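Local structure of ATP-dependent DNA ligase (Mycobacterium tuberculosis, 6NHX) at residues Glu40-Ala45 and Asp72-Leu77; Asp78-Val83 and Trp107-Leu112; Gln192-Gly197 and Met213-Pro218; Glu241-Leu246 and Pro270-Glu275. The protein joins DNA ends as the ATP-dependent ligase of non-homologous end joining, sealing double-strand breaks with Ku and releasing AMP and diphosphate. The protein carries 1 engineered substitution. All coordinates share one frame; numbering follows the deposited sequence.

Contact 1: Glu40-Ala45 and Asp72-Leu77; sequences EADHGA and DHHVVL
A41 and V75 form an antiparallel hydrogen-bonded pair, with A41 N to V75 O and V75 N to A41 O both 2.9 Å. Each of these carbonyls also meets a CA-H from across the ladder: E40 CA lies 3.4 Å from V75 O, and H74 CA 3.2 Å from A41 O. Apolar contact on the A41 and V75 face is A41 CB against V75 CG2 at 3.7 Å, and L134 of helix 124-136 adds to it. On the other face, D42, H74 and E40 make polar contacts. D42 and H74 both hold CG anti to the backbone N (chi1 -164° and 175°). The carboxylate stacks over one face of the imidazole, offset toward the rim, with D42 CG 3.9 Å above the plane of the H74 ring. The planes are 14° apart, a stack that may favour a protonated ring. A water in the plane of the imidazole bridges H74 NE2 and E40 OE1, while E40 OE2 pairs with R47. Two further waters link H73 O to the backbone, one to H43 N and the other to G44 N. This is the turn end of a beta hairpin, strands 35-42 and 45-50 joined by a type I' turn, with strand 74-82 pairing alongside.

Contact 2: Asp78-Val83 and Trp107-Leu112; sequences DGEAVV and WAFDLL. With ATP (adenosine-5'-triphosphate), chain B.
D78-E80 and W107-D110 meet as antiparallel neighbours, strands 74-82 and 105-114, in a buried part of the sheet against which the adenine of ATP lies. A classic beta bulge interrupts the ladder: F109 and D110 both face D78, whose carbonyl oxygen accepts from F109 N at 2.8 Å and from D110 N at 3.0 Å. Beyond it the regular pairing resumes between E80 and W107. At G79 the chains come close, its CA lying 3.1 Å from W107 O, and the same CA sits over the centre of the F109 ring, 3.5 Å from the centroid, as a CH-pi contact. The F109 CG stands between the backbone N and the carbonyl carbon (chi1 49°), and the ring lies between G79 and the adenine. On its opposite face lies adenine, nearly parallel, with ATP N1 3.3 Å above the plane of F109 and over its centre. E80 bends at chi2 (92°); E80 OE1 lies at the edge of the F109 ring, in its plane, and 3.6 Å from ATP N9. Further along, V82 CG2 stands over the five-membered ring of W107, 3.8 Å from its centroid. The D78 carboxylate is held by R36 and Y174, and that of D110 by R127. Across this contact the base is held by stacking, probably through dispersion, and hydrogen bonds to ATP come from other residues; E80 OE1, buried and without a hydrogen-bond partner in the model, approaches the base without bonding to it.

Contact 3: Gln192-Gly197 and Met213-Pro218; sequences QEVVIG and MGIPGP
V194 and M213 cross at a slant, V194 CG2 coming within 3.9 Å of M213 CG and about as near its sulfur. The methionine leaves the backbone with CG anti to the carbonyl carbon and runs extended to SD, then bends at chi3 (-64°), which turns CE; the end leads away from 192-197, and V276 and V227 touch the side chain. I215 does the reverse. Its CB points away from 192-197, but chi2 of -64° folds CD1 back until it lies 3.4 Å from E193 O and 4.1 Å from V194 CG1. These strands form the hairpin 190-201/208-217 of the OB-fold domain, and their short segments lie 108° apart, the strong coiling of a small barrel. Two backbone bonds hold them here, V195 N to G214 O and G214 N to V195 O, both 2.8 Å. Q192 NE2 meets I215 CD1 tip to tip at 3.7 Å. The same amide donates in its own plane to a lone pair of E193 O, 2.8 Å from Q192 NE2, and also reaches V305 O, while OE1 receives E307 N. On the other side of the sheet V195 CG2 touches the P216 ring at CG, 3.8 Å away, with L221 touching both side chains.

Contact 4: Glu241-Leu246 and Pro270-Glu275; sequences EMLAPL and PALVAE
No ring or other planar side chain takes part where L243 and L246 meet L272, and there are accordingly no faces or edges to fill: branched aliphatic tips, a methionine and an alanine methyl make the contact. It belongs to the OB-fold domain, where the end of helix 235-243 and the 3-10 turn after it, 244-246, lie against the chain leading into strand 273-278. L272 is at the middle of the contact. Its CG is anti to the carbonyl carbon (chi1 -68°), and the isobutyl group projects between the helix end and the turn. There CD1 lies 4.0 Å from L243 CD2 and 4.2 Å from M242 CB; M242 O is likewise 4.0 Å from L272 CD1. L246 comes from the turn and its side chain crosses L272 at a slant. A271 adds its methyl at the margin, CB standing 4.1 Å from L246 CD1. No hydrogen bond spans the two segments, and M242 and A271 form the exposed border. The inner side is closed by I196, W199 and V268, which touch L243; V268 touches L246 too. Strand 273-278 runs on to E275, which pairs with R296 and with R293, itself a ligand of ATP. The turn is tied internally by L246 N to L243 O at 2.9 Å, and the closest approach across the contact is L246 CD1 to L272 CG, 3.6 Å.

Overall arrangement
The four contacts fall into two pairs, one in each domain, and follow one another along the chain. Contacts 1 and 2 share strand 74-82 in one antiparallel sheet of the ligase domain, their centres 14 Å apart; V76 O and L112 N probably hydrogen-bond between them. Contacts 3 and 4 lie in the OB-fold domain, centres 12 Å apart, where strands 190-201 and 273-278 are neighbours. Between the pairs the gap is wide: contacts 2 and 3 have centres 32 Å apart, on opposite sides of the chain's centre. ATP is bound from both sides of this divide, by F109 in the ligase domain and R293 in the OB-fold domain, consistent with a closed arrangement of the domains.

Contact 1: Glu40-Ala45 and Asp72-Leu77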
loop_
_atom_site.group_PDB
_atom_site.type_symbol
_atom_site.label_atom_id
_atom_site.label_comp_id
_atom_site.label_asym_id
_atom_site.label_seq_id
_atom_site.Cartn_x
_atom_site.Cartn_y
_atom_site.Cartn_z
ATOM N N GLU A 40 -1.428 -14.121 -13.519
ATOM C CA GLU A 40 -1.468 -15.393 -14.223
ATOM C C GLU A 40 -0.474 -15.323 -15.370
ATOM O O GLU A 40 -0.603 -14.466 -16.245
ATOM C CB GLU A 40 -2.867 -15.650 -14.774
ATOM C CG GLU A 40 -3.006 -16.947 -15.543
ATOM C CD GLU A 40 -4.298 -16.972 -16.305
ATOM O OE1 GLU A 40 -5.207 -17.709 -15.889
ATOM O OE2 GLU A 40 -4.411 -16.234 -17.308
ATOM N N ALA A 41 0.512 -16.214 -15.361
ATOM C CA ALA A 41 1.465 -16.336 -16.461
ATOM C C ALA A 41 1.236 -17.662 -17.176
ATOM O O ALA A 41 1.285 -18.719 -16.540
ATOM C CB ALA A 41 2.889 -16.275 -15.908
ATOM N N ASP A 42 0.990 -17.603 -18.487
ATOM C CA ASP A 42 0.770 -18.794 -19.297
ATOM C C ASP A 42 1.262 -18.499 -20.705
ATOM O O ASP A 42 0.929 -17.451 -21.265
ATOM C CB ASP A 42 -0.722 -19.137 -19.349
ATOM C CG ASP A 42 -0.982 -20.551 -19.843
ATOM O OD1 ASP A 42 -0.019 -21.336 -19.958
ATOM O OD2 ASP A 42 -2.154 -20.873 -20.116
ATOM N N HIS A 43 2.051 -19.419 -21.267
ATOM C CA HIS A 43 2.548 -19.295 -22.642
ATOM C C HIS A 43 3.270 -17.969 -22.860
ATOM O O HIS A 43 3.148 -17.330 -23.910
ATOM C CB HIS A 43 1.435 -19.518 -23.668
ATOM C CG HIS A 43 1.103 -20.961 -23.888
ATOM N ND1 HIS A 43 0.298 -21.679 -23.029
ATOM C CD2 HIS A 43 1.479 -21.826 -24.862
ATOM C CE1 HIS A 43 0.187 -22.921 -23.466
ATOM N NE2 HIS A 43 0.894 -23.037 -24.577
ATOM N N GLY A 44 4.032 -17.550 -21.851
ATOM C CA GLY A 44 4.749 -16.295 -21.898
ATOM C C GLY A 44 3.894 -15.056 -21.754
ATOM O O GLY A 44 4.444 -13.950 -21.706
ATOM N N ALA A 45 2.574 -15.199 -21.685
ATOM C CA ALA A 45 1.668 -14.068 -21.577
ATOM C C ALA A 45 1.212 -13.898 -20.136
ATOM O O ALA A 45 1.085 -14.865 -19.381
ATOM C CB ALA A 45 0.448 -14.253 -22.480
ATOM N N ASP A 72 7.681 -21.419 -20.398
ATOM C CA ASP A 72 7.280 -22.819 -20.349
ATOM C C ASP A 72 6.356 -23.134 -19.178
ATOM O O ASP A 72 5.802 -24.237 -19.125
ATOM C CB ASP A 72 8.506 -23.741 -20.276
ATOM C CG ASP A 72 9.553 -23.417 -21.334
ATOM O OD1 ASP A 72 10.703 -23.101 -20.956
ATOM O OD2 ASP A 72 9.231 -23.480 -22.541
ATOM N N HIS A 73 6.177 -22.204 -18.252
ATOM C CA HIS A 73 5.405 -22.439 -17.041
ATOM C C HIS A 73 3.984 -21.903 -17.175
ATOM O O HIS A 73 3.698 -20.980 -17.942
ATOM C CB HIS A 73 6.062 -21.745 -15.844
ATOM C CG HIS A 73 7.333 -22.383 -15.379
ATOM N ND1 HIS A 73 7.367 -23.601 -14.736
ATOM C CD2 HIS A 73 8.618 -21.956 -15.442
ATOM C CE1 HIS A 73 8.618 -23.905 -14.438
ATOM N NE2 HIS A 73 9.395 -22.920 -14.848
ATOM N N HIS A 74 3.090 -22.470 -16.365
ATOM C CA HIS A 74 1.773 -21.888 -16.132
ATOM C C HIS A 74 1.662 -21.668 -14.630
ATOM O O HIS A 74 1.614 -22.638 -13.866
ATOM C CB HIS A 74 0.672 -22.814 -16.636
ATOM C CG HIS A 74 -0.713 -22.341 -16.320
ATOM N ND1 HIS A 74 -1.823 -23.139 -16.503
ATOM C CD2 HIS A 74 -1.171 -21.163 -15.835
ATOM C CE1 HIS A 74 -2.903 -22.471 -16.137
ATOM N NE2 HIS A 74 -2.536 -21.272 -15.726
ATOM N N VAL A 75 1.670 -20.406 -14.199
ATOM C CA VAL A 75 1.662 -20.096 -12.775
ATOM C C VAL A 75 0.638 -19.019 -12.453
ATOM O O VAL A 75 0.268 -18.198 -13.302
ATOM C CB VAL A 75 3.044 -19.676 -12.220
ATOM C CG1 VAL A 75 4.052 -20.801 -12.360
ATOM C CG2 VAL A 75 3.530 -18.402 -12.898
ATOM N N VAL A 76 0.175 -19.035 -11.209
ATOM C CA VAL A 76 -0.565 -17.925 -10.627
ATOM C C VAL A 76 0.210 -17.456 -9.408
ATOM O O VAL A 76 0.503 -18.247 -8.504
ATOM C CB VAL A 76 -1.998 -18.327 -10.254
ATOM C CG1 VAL A 76 -2.683 -17.198 -9.504
ATOM C CG2 VAL A 76 -2.793 -18.699 -11.493
ATOM N N LEU A 77 0.572 -16.180 -9.406
ATOM C CA LEU A 77 1.320 -15.566 -8.325
ATOM C C LEU A 77 0.463 -14.516 -7.643
ATOM O O LEU A 77 -0.465 -13.954 -8.234
ATOM C CB LEU A 77 2.575 -14.874 -8.867
ATOM C CG LEU A 77 3.469 -15.805 -9.681
ATOM C CD1 LEU A 77 4.226 -15.010 -10.730
ATOM C CD2 LEU A 77 4.418 -16.534 -8.762
HETATM O O HOH W 1 -4.563 -19.790 -14.559
HETATM O O HOH W 2 3.426 -21.931 -20.889
HETATM O O HOH W 3 4.437 -18.320 -18.833
#

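Contact 2: Asp78-Val83 and Trp107-Leu112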
loop_
_atom_site.group_PDB
_atom_site.type_symbol
_atom_site.label_atom_id
_atom_site.label_comp_id
_atom_site.label_asym_id
_atom_site.label_seq_id
_atom_site.Cartn_x
_atom_site.Cartn_y
_atom_site.Cartn_z
ATOM N N ASP A 78 0.778 -14.280 -6.381
ATOM C CA ASP A 78 0.219 -13.195 -5.590
ATOM C C ASP A 78 1.372 -12.295 -5.183
ATOM O O ASP A 78 2.449 -12.778 -4.831
ATOM C CB ASP A 78 -0.446 -13.792 -4.350
ATOM C CG ASP A 78 -1.220 -12.778 -3.518
ATOM O OD1 ASP A 78 -1.392 -11.607 -3.926
ATOM O OD2 ASP A 78 -1.670 -13.184 -2.420
ATOM N N GLY A 79 1.158 -10.986 -5.231
ATOM C CA GLY A 79 2.206 -10.079 -4.820
ATOM C C GLY A 79 1.758 -8.643 -4.929
ATOM O O GLY A 79 0.565 -8.351 -5.020
ATOM N N GLU A 80 2.745 -7.751 -4.951
ATOM C CA GLU A 80 2.503 -6.312 -4.949
ATOM C C GLU A 80 3.192 -5.683 -6.149
ATOM O O GLU A 80 4.375 -5.942 -6.387
ATOM C CB GLU A 80 3.069 -5.680 -3.669
ATOM C CG GLU A 80 2.450 -4.347 -3.297
ATOM C CD GLU A 80 1.275 -4.502 -2.355
ATOM O OE1 GLU A 80 0.963 -5.646 -1.974
ATOM O OE2 GLU A 80 0.666 -3.481 -1.986
ATOM N N ALA A 81 2.467 -4.856 -6.899
ATOM C CA ALA A 81 3.116 -3.962 -7.848
ATOM C C ALA A 81 3.632 -2.760 -7.072
ATOM O O ALA A 81 2.905 -2.180 -6.262
ATOM C CB ALA A 81 2.129 -3.516 -8.924
ATOM N N VAL A 82 4.900 -2.410 -7.296
ATOM C CA VAL A 82 5.571 -1.380 -6.518
ATOM C C VAL A 82 6.351 -0.438 -7.424
ATOM O O VAL A 82 6.822 -0.808 -8.511
ATOM C CB VAL A 82 6.511 -1.945 -5.430
ATOM C CG1 VAL A 82 5.737 -2.737 -4.383
ATOM C CG2 VAL A 82 7.601 -2.805 -6.092
ATOM N N VAL A 83 6.493 0.787 -6.939
ATOM C CA VAL A 83 7.423 1.767 -7.474
ATOM C C VAL A 83 8.377 2.114 -6.345
ATOM O O VAL A 83 7.938 2.493 -5.253
ATOM C CB VAL A 83 6.696 3.027 -7.990
ATOM C CG1 VAL A 83 7.683 4.138 -8.366
ATOM C CG2 VAL A 83 5.777 2.701 -9.152
ATOM N N TRP A 107 6.570 -7.626 -7.002
ATOM C CA TRP A 107 7.224 -8.390 -5.946
ATOM C C TRP A 107 6.264 -9.491 -5.522
ATOM O O TRP A 107 5.231 -9.217 -4.899
ATOM C CB TRP A 107 7.600 -7.502 -4.760
ATOM C CG TRP A 107 8.786 -6.588 -5.051
ATOM C CD1 TRP A 107 9.375 -6.369 -6.265
ATOM C CD2 TRP A 107 9.512 -5.776 -4.108
ATOM N NE1 TRP A 107 10.425 -5.481 -6.137
ATOM C CE2 TRP A 107 10.528 -5.108 -4.823
ATOM C CE3 TRP A 107 9.406 -5.557 -2.735
ATOM C CZ2 TRP A 107 11.424 -4.237 -4.207
ATOM C CZ3 TRP A 107 10.307 -4.683 -2.126
ATOM C CH2 TRP A 107 11.292 -4.029 -2.861
ATOM N N ALA A 108 6.623 -10.728 -5.848
ATOM C CA ALA A 108 5.761 -11.867 -5.572
ATOM C C ALA A 108 5.966 -12.352 -4.144
ATOM O O ALA A 108 7.102 -12.433 -3.657
ATOM C CB ALA A 108 6.095 -13.010 -6.531
ATOM N N PHE A 109 4.859 -12.708 -3.491
ATOM C CA PHE A 109 4.930 -13.291 -2.156
ATOM C C PHE A 109 4.070 -14.530 -1.955
ATOM O O PHE A 109 4.094 -15.110 -0.859
ATOM C CB PHE A 109 4.715 -12.260 -1.029
ATOM C CG PHE A 109 3.509 -11.367 -1.202
ATOM C CD1 PHE A 109 2.212 -11.891 -1.205
ATOM C CD2 PHE A 109 3.667 -9.971 -1.280
ATOM C CE1 PHE A 109 1.093 -11.052 -1.335
ATOM C CE2 PHE A 109 2.556 -9.132 -1.409
ATOM C CZ PHE A 109 1.276 -9.670 -1.435
ATOM N N ASP A 110 3.345 -14.977 -2.977
ATOM C CA ASP A 110 2.674 -16.264 -2.869
ATOM C C ASP A 110 2.605 -16.908 -4.245
ATOM O O ASP A 110 2.726 -16.247 -5.284
ATOM C CB ASP A 110 1.299 -16.190 -2.195
ATOM C CG ASP A 110 1.082 -17.326 -1.212
ATOM O OD1 ASP A 110 1.546 -18.456 -1.512
ATOM O OD2 ASP A 110 0.464 -17.093 -0.144
ATOM N N LEU A 111 2.412 -18.225 -4.226
ATOM C CA LEU A 111 2.287 -19.042 -5.425
ATOM C C LEU A 111 1.030 -19.868 -5.233
ATOM O O LEU A 111 0.939 -20.646 -4.270
ATOM C CB LEU A 111 3.505 -19.956 -5.566
ATOM C CG LEU A 111 3.510 -20.897 -6.774
ATOM C CD1 LEU A 111 3.579 -20.114 -8.086
ATOM C CD2 LEU A 111 4.684 -21.859 -6.681
ATOM N N LEU A 112 0.036 -19.654 -6.091
ATOM C CA LEU A 112 -1.265 -20.289 -5.919
ATOM C C LEU A 112 -1.521 -21.426 -6.890
ATOM O O LEU A 112 -2.449 -22.215 -6.667
ATOM C CB LEU A 112 -2.391 -19.258 -6.075
ATOM C CG LEU A 112 -2.242 -17.982 -5.241
ATOM C CD1 LEU A 112 -3.484 -17.117 -5.368
ATOM C CD2 LEU A 112 -1.933 -18.304 -3.774
HETATM P PG ATP B . -6.289 -3.659 3.431
HETATM O O1G ATP B . -5.699 -4.671 4.392
HETATM O O2G ATP B . -7.803 -3.651 3.351
HETATM O O3G ATP B . -5.627 -3.705 2.065
HETATM P PB ATP B . -4.848 -1.119 3.652
HETATM O O1B ATP B . -5.004 0.093 4.534
HETATM O O2B ATP B . -4.772 -0.983 2.147
HETATM O O3B ATP B . -5.974 -2.197 4.065
HETATM P PA ATP B . -2.499 -1.684 5.255
HETATM O O1A ATP B . -3.231 -1.641 6.562
HETATM O O2A ATP B . -1.592 -0.592 4.750
HETATM O O3A ATP B . -3.579 -1.969 4.115
HETATM O "O5'" ATP B . -1.800 -3.136 5.101
HETATM C "C5'" ATP B . -0.824 -3.365 4.089
HETATM C "C4'" ATP B . -1.482 -3.694 2.745
HETATM O "O4'" ATP B . -0.443 -4.121 1.863
HETATM C "C3'" ATP B . -2.483 -4.828 2.815
HETATM O "O3'" ATP B . -3.389 -4.703 1.723
HETATM C "C2'" ATP B . -1.594 -6.013 2.564
HETATM O "O2'" ATP B . -2.320 -7.155 2.088
HETATM C "C1'" ATP B . -0.626 -5.489 1.508
HETATM N N9 ATP B . 0.714 -6.100 1.625
HETATM C C8 ATP B . 1.901 -5.444 1.588
HETATM N N7 ATP B . 2.942 -6.315 1.687
HETATM C C5 ATP B . 2.399 -7.545 1.768
HETATM C C6 ATP B . 2.924 -8.895 1.913
HETATM N N6 ATP B . 4.243 -9.101 2.012
HETATM N N1 ATP B . 2.045 -9.906 1.969
HETATM C C2 ATP B . 0.721 -9.722 1.889
HETATM N N3 ATP B . 0.164 -8.507 1.771
HETATM C C4 ATP B . 0.948 -7.407 1.728
#

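Contact 3: Gln192-Gly197 and Met213-Pro218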
loop_
_atom_site.group_PDB
_atom_site.type_symbol
_atom_site.label_atom_id
_atom_site.label_comp_id
_atom_site.label_asym_id
_atom_site.label_seq_id
_atom_site.Cartn_x
_atom_site.Cartn_y
_atom_site.Cartn_z
ATOM N N GLN A 192 -3.179 7.738 10.396
ATOM C CA GLN A 192 -4.464 8.388 10.617
ATOM C C GLN A 192 -5.034 8.785 9.264
ATOM O O GLN A 192 -4.323 9.370 8.442
ATOM C CB GLN A 192 -4.280 9.633 11.494
ATOM C CG GLN A 192 -5.542 10.472 11.710
ATOM C CD GLN A 192 -6.629 9.715 12.439
ATOM O OE1 GLN A 192 -6.396 9.165 13.524
ATOM N NE2 GLN A 192 -7.831 9.678 11.852
ATOM N N GLU A 193 -6.302 8.447 9.031
ATOM C CA GLU A 193 -7.034 8.978 7.898
ATOM C C GLU A 193 -7.421 10.423 8.175
ATOM O O GLU A 193 -7.847 10.783 9.287
ATOM C CB GLU A 193 -8.291 8.149 7.643
ATOM C CG GLU A 193 -7.974 6.716 7.248
ATOM C CD GLU A 193 -9.168 5.800 7.379
ATOM O OE1 GLU A 193 -10.289 6.294 7.618
ATOM O OE2 GLU A 193 -8.977 4.574 7.240
ATOM N N VAL A 194 -7.280 11.258 7.148
ATOM C CA VAL A 194 -7.616 12.674 7.241
ATOM C C VAL A 194 -8.350 13.081 5.976
ATOM O O VAL A 194 -8.285 12.403 4.951
ATOM C CB VAL A 194 -6.376 13.573 7.448
ATOM C CG1 VAL A 194 -5.678 13.264 8.772
ATOM C CG2 VAL A 194 -5.419 13.421 6.279
ATOM N N VAL A 195 -9.079 14.190 6.052
ATOM C CA VAL A 195 -9.716 14.793 4.884
ATOM C C VAL A 195 -8.928 16.032 4.484
ATOM O O VAL A 195 -8.517 16.826 5.344
ATOM C CB VAL A 195 -11.194 15.121 5.170
ATOM C CG1 VAL A 195 -11.842 15.870 3.998
ATOM C CG2 VAL A 195 -11.953 13.847 5.490
ATOM N N ILE A 196 -8.683 16.189 3.183
ATOM C CA ILE A 196 -7.964 17.356 2.687
ATOM C C ILE A 196 -8.907 18.546 2.622
ATOM O O ILE A 196 -9.978 18.473 2.007
ATOM C CB ILE A 196 -7.353 17.062 1.311
ATOM C CG1 ILE A 196 -6.405 15.861 1.407
ATOM C CG2 ILE A 196 -6.645 18.295 0.804
ATOM C CD1 ILE A 196 -5.922 15.358 0.051
ATOM N N GLY A 197 -8.517 19.653 3.261
ATOM C CA GLY A 197 -9.308 20.865 3.183
ATOM C C GLY A 197 -8.708 22.003 2.379
ATOM O O GLY A 197 -9.373 22.997 2.084
ATOM N N MET A 213 -4.812 19.379 6.469
ATOM C CA MET A 213 -5.575 18.194 6.834
ATOM C C MET A 213 -6.616 18.520 7.887
ATOM O O MET A 213 -6.408 19.397 8.731
ATOM C CB MET A 213 -4.642 17.159 7.473
ATOM C CG MET A 213 -3.447 16.729 6.643
ATOM S SD MET A 213 -2.385 15.668 7.657
ATOM C CE MET A 213 -1.859 16.809 8.927
ATOM N N GLY A 214 -7.708 17.757 7.882
ATOM C CA GLY A 214 -8.687 17.883 8.946
ATOM C C GLY A 214 -9.412 16.586 9.263
ATOM O O GLY A 214 -9.441 15.649 8.447
ATOM N N ILE A 215 -9.997 16.556 10.447
ATOM C CA ILE A 215 -10.878 15.467 10.874
ATOM C C ILE A 215 -12.302 16.019 10.878
ATOM O O ILE A 215 -12.548 17.043 11.520
ATOM C CB ILE A 215 -10.507 14.958 12.280
ATOM C CG1 ILE A 215 -9.053 14.486 12.333
ATOM C CG2 ILE A 215 -11.459 13.852 12.725
ATOM C CD1 ILE A 215 -8.740 13.283 11.464
ATOM N N PRO A 216 -13.253 15.380 10.197
ATOM C CA PRO A 216 -14.622 15.918 10.185
ATOM C C PRO A 216 -15.227 15.957 11.582
ATOM O O PRO A 216 -15.122 15.001 12.358
ATOM C CB PRO A 216 -15.379 14.941 9.276
ATOM C CG PRO A 216 -14.315 14.344 8.423
ATOM C CD PRO A 216 -13.119 14.212 9.316
ATOM N N GLY A 217 -15.857 17.078 11.900
ATOM C CA GLY A 217 -16.572 17.201 13.148
ATOM C C GLY A 217 -17.840 17.995 12.958
ATOM O O GLY A 217 -18.190 18.390 11.841
ATOM N N PRO A 218 -18.570 18.238 14.044
ATOM C CA PRO A 218 -19.662 19.212 13.967
ATOM C C PRO A 218 -19.075 20.573 13.631
ATOM O O PRO A 218 -18.089 21.005 14.228
ATOM C CB PRO A 218 -20.265 19.185 15.378
ATOM C CG PRO A 218 -19.772 17.913 16.002
ATOM C CD PRO A 218 -18.434 17.651 15.386
#

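Contact 4: Glu241-Leu246 and Pro270-Glu275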
loop_
_atom_site.group_PDB
_atom_site.type_symbol
_atom_site.label_atom_id
_atom_site.label_comp_id
_atom_site.label_asym_id
_atom_site.label_seq_id
_atom_site.Cartn_x
_atom_site.Cartn_y
_atom_site.Cartn_z
ATOM N N GLU A 241 -4.303 17.584 -10.033
ATOM C CA GLU A 241 -5.366 17.106 -10.913
ATOM C C GLU A 241 -6.576 16.636 -10.111
ATOM O O GLU A 241 -7.716 17.010 -10.418
ATOM C CB GLU A 241 -4.830 16.008 -11.840
ATOM C CG GLU A 241 -5.893 15.209 -12.576
ATOM C CD GLU A 241 -5.335 14.454 -13.768
ATOM O OE1 GLU A 241 -4.116 14.558 -14.022
ATOM O OE2 GLU A 241 -6.113 13.753 -14.446
ATOM N N MET A 242 -6.348 15.846 -9.060
ATOM C CA MET A 242 -7.454 15.383 -8.221
ATOM C C MET A 242 -8.067 16.510 -7.400
ATOM O O MET A 242 -9.251 16.446 -7.060
ATOM C CB MET A 242 -6.999 14.262 -7.287
ATOM C CG MET A 242 -6.811 12.896 -7.941
ATOM S SD MET A 242 -8.166 12.390 -9.019
ATOM C CE MET A 242 -9.483 12.134 -7.828
ATOM N N LEU A 243 -7.289 17.540 -7.066
ATOM C CA LEU A 243 -7.806 18.631 -6.246
ATOM C C LEU A 243 -8.550 19.674 -7.073
ATOM O O LEU A 243 -9.453 20.348 -6.560
ATOM C CB LEU A 243 -6.652 19.297 -5.490
ATOM C CG LEU A 243 -5.971 18.427 -4.432
ATOM C CD1 LEU A 243 -4.567 18.931 -4.124
ATOM C CD2 LEU A 243 -6.810 18.366 -3.157
ATOM N N ALA A 244 -8.195 19.815 -8.354
ATOM C CA ALA A 244 -8.759 20.882 -9.174
ATOM C C ALA A 244 -10.289 20.903 -9.249
ATOM O O ALA A 244 -10.869 21.996 -9.156
ATOM C CB ALA A 244 -8.137 20.856 -10.581
ATOM N N PRO A 245 -10.992 19.773 -9.415
ATOM C CA PRO A 245 -12.461 19.842 -9.471
ATOM C C PRO A 245 -13.098 20.275 -8.160
ATOM O O PRO A 245 -14.294 20.590 -8.158
ATOM C CB PRO A 245 -12.868 18.400 -9.820
ATOM C CG PRO A 245 -11.637 17.759 -10.393
ATOM C CD PRO A 245 -10.487 18.417 -9.702
ATOM N N LEU A 246 -12.336 20.311 -7.067
ATOM C CA LEU A 246 -12.866 20.585 -5.741
ATOM C C LEU A 246 -12.575 22.000 -5.268
ATOM O O LEU A 246 -12.928 22.346 -4.137
ATOM C CB LEU A 246 -12.288 19.587 -4.744
ATOM C CG LEU A 246 -12.415 18.118 -5.155
ATOM C CD1 LEU A 246 -11.745 17.236 -4.112
ATOM C CD2 LEU A 246 -13.872 17.717 -5.348
ATOM N N PRO A 270 -14.402 19.273 1.049
ATOM C CA PRO A 270 -13.790 18.226 1.893
ATOM C C PRO A 270 -14.205 16.828 1.466
ATOM O O PRO A 270 -14.856 16.083 2.209
ATOM C CB PRO A 270 -14.305 18.599 3.293
ATOM C CG PRO A 270 -15.628 19.253 3.043
ATOM C CD PRO A 270 -15.465 20.014 1.745
ATOM N N ALA A 271 -13.797 16.458 0.252
ATOM C CA ALA A 271 -14.229 15.223 -0.380
ATOM C C ALA A 271 -13.176 14.124 -0.396
ATOM O O ALA A 271 -13.546 12.949 -0.499
ATOM C CB ALA A 271 -14.678 15.498 -1.823
ATOM N N LEU A 272 -11.892 14.462 -0.290
ATOM C CA LEU A 272 -10.804 13.503 -0.476
ATOM C C LEU A 272 -10.211 13.059 0.853
ATOM O O LEU A 272 -9.812 13.894 1.676
ATOM C CB LEU A 272 -9.688 14.122 -1.313
ATOM C CG LEU A 272 -9.937 14.424 -2.784
ATOM C CD1 LEU A 272 -8.616 14.798 -3.426
ATOM C CD2 LEU A 272 -10.567 13.236 -3.488
ATOM N N VAL A 273 -10.121 11.756 1.042
ATOM C CA VAL A 273 -9.458 11.149 2.188
ATOM C C VAL A 273 -8.014 10.840 1.815
ATOM O O VAL A 273 -7.716 10.401 0.694
ATOM C CB VAL A 273 -10.209 9.877 2.629
ATOM C CG1 VAL A 273 -9.531 9.209 3.813
ATOM C CG2 VAL A 273 -11.656 10.202 2.940
ATOM N N ALA A 274 -7.112 11.070 2.748
ATOM C CA ALA A 274 -5.721 10.674 2.635
ATOM C C ALA A 274 -5.310 9.966 3.915
ATOM O O ALA A 274 -5.986 10.047 4.940
ATOM C CB ALA A 274 -4.822 11.889 2.440
ATOM N N GLU A 275 -4.192 9.259 3.854
ATOM C CA GLU A 275 -3.608 8.636 5.027
ATOM C C GLU A 275 -2.273 9.292 5.313
ATOM O O GLU A 275 -1.473 9.508 4.393
ATOM C CB GLU A 275 -3.403 7.140 4.808
ATOM C CG GLU A 275 -4.369 6.285 5.587
ATOM C CD GLU A 275 -4.187 4.816 5.298
ATOM O OE1 GLU A 275 -4.781 3.991 6.021
ATOM O OE2 GLU A 275 -3.449 4.487 4.347
#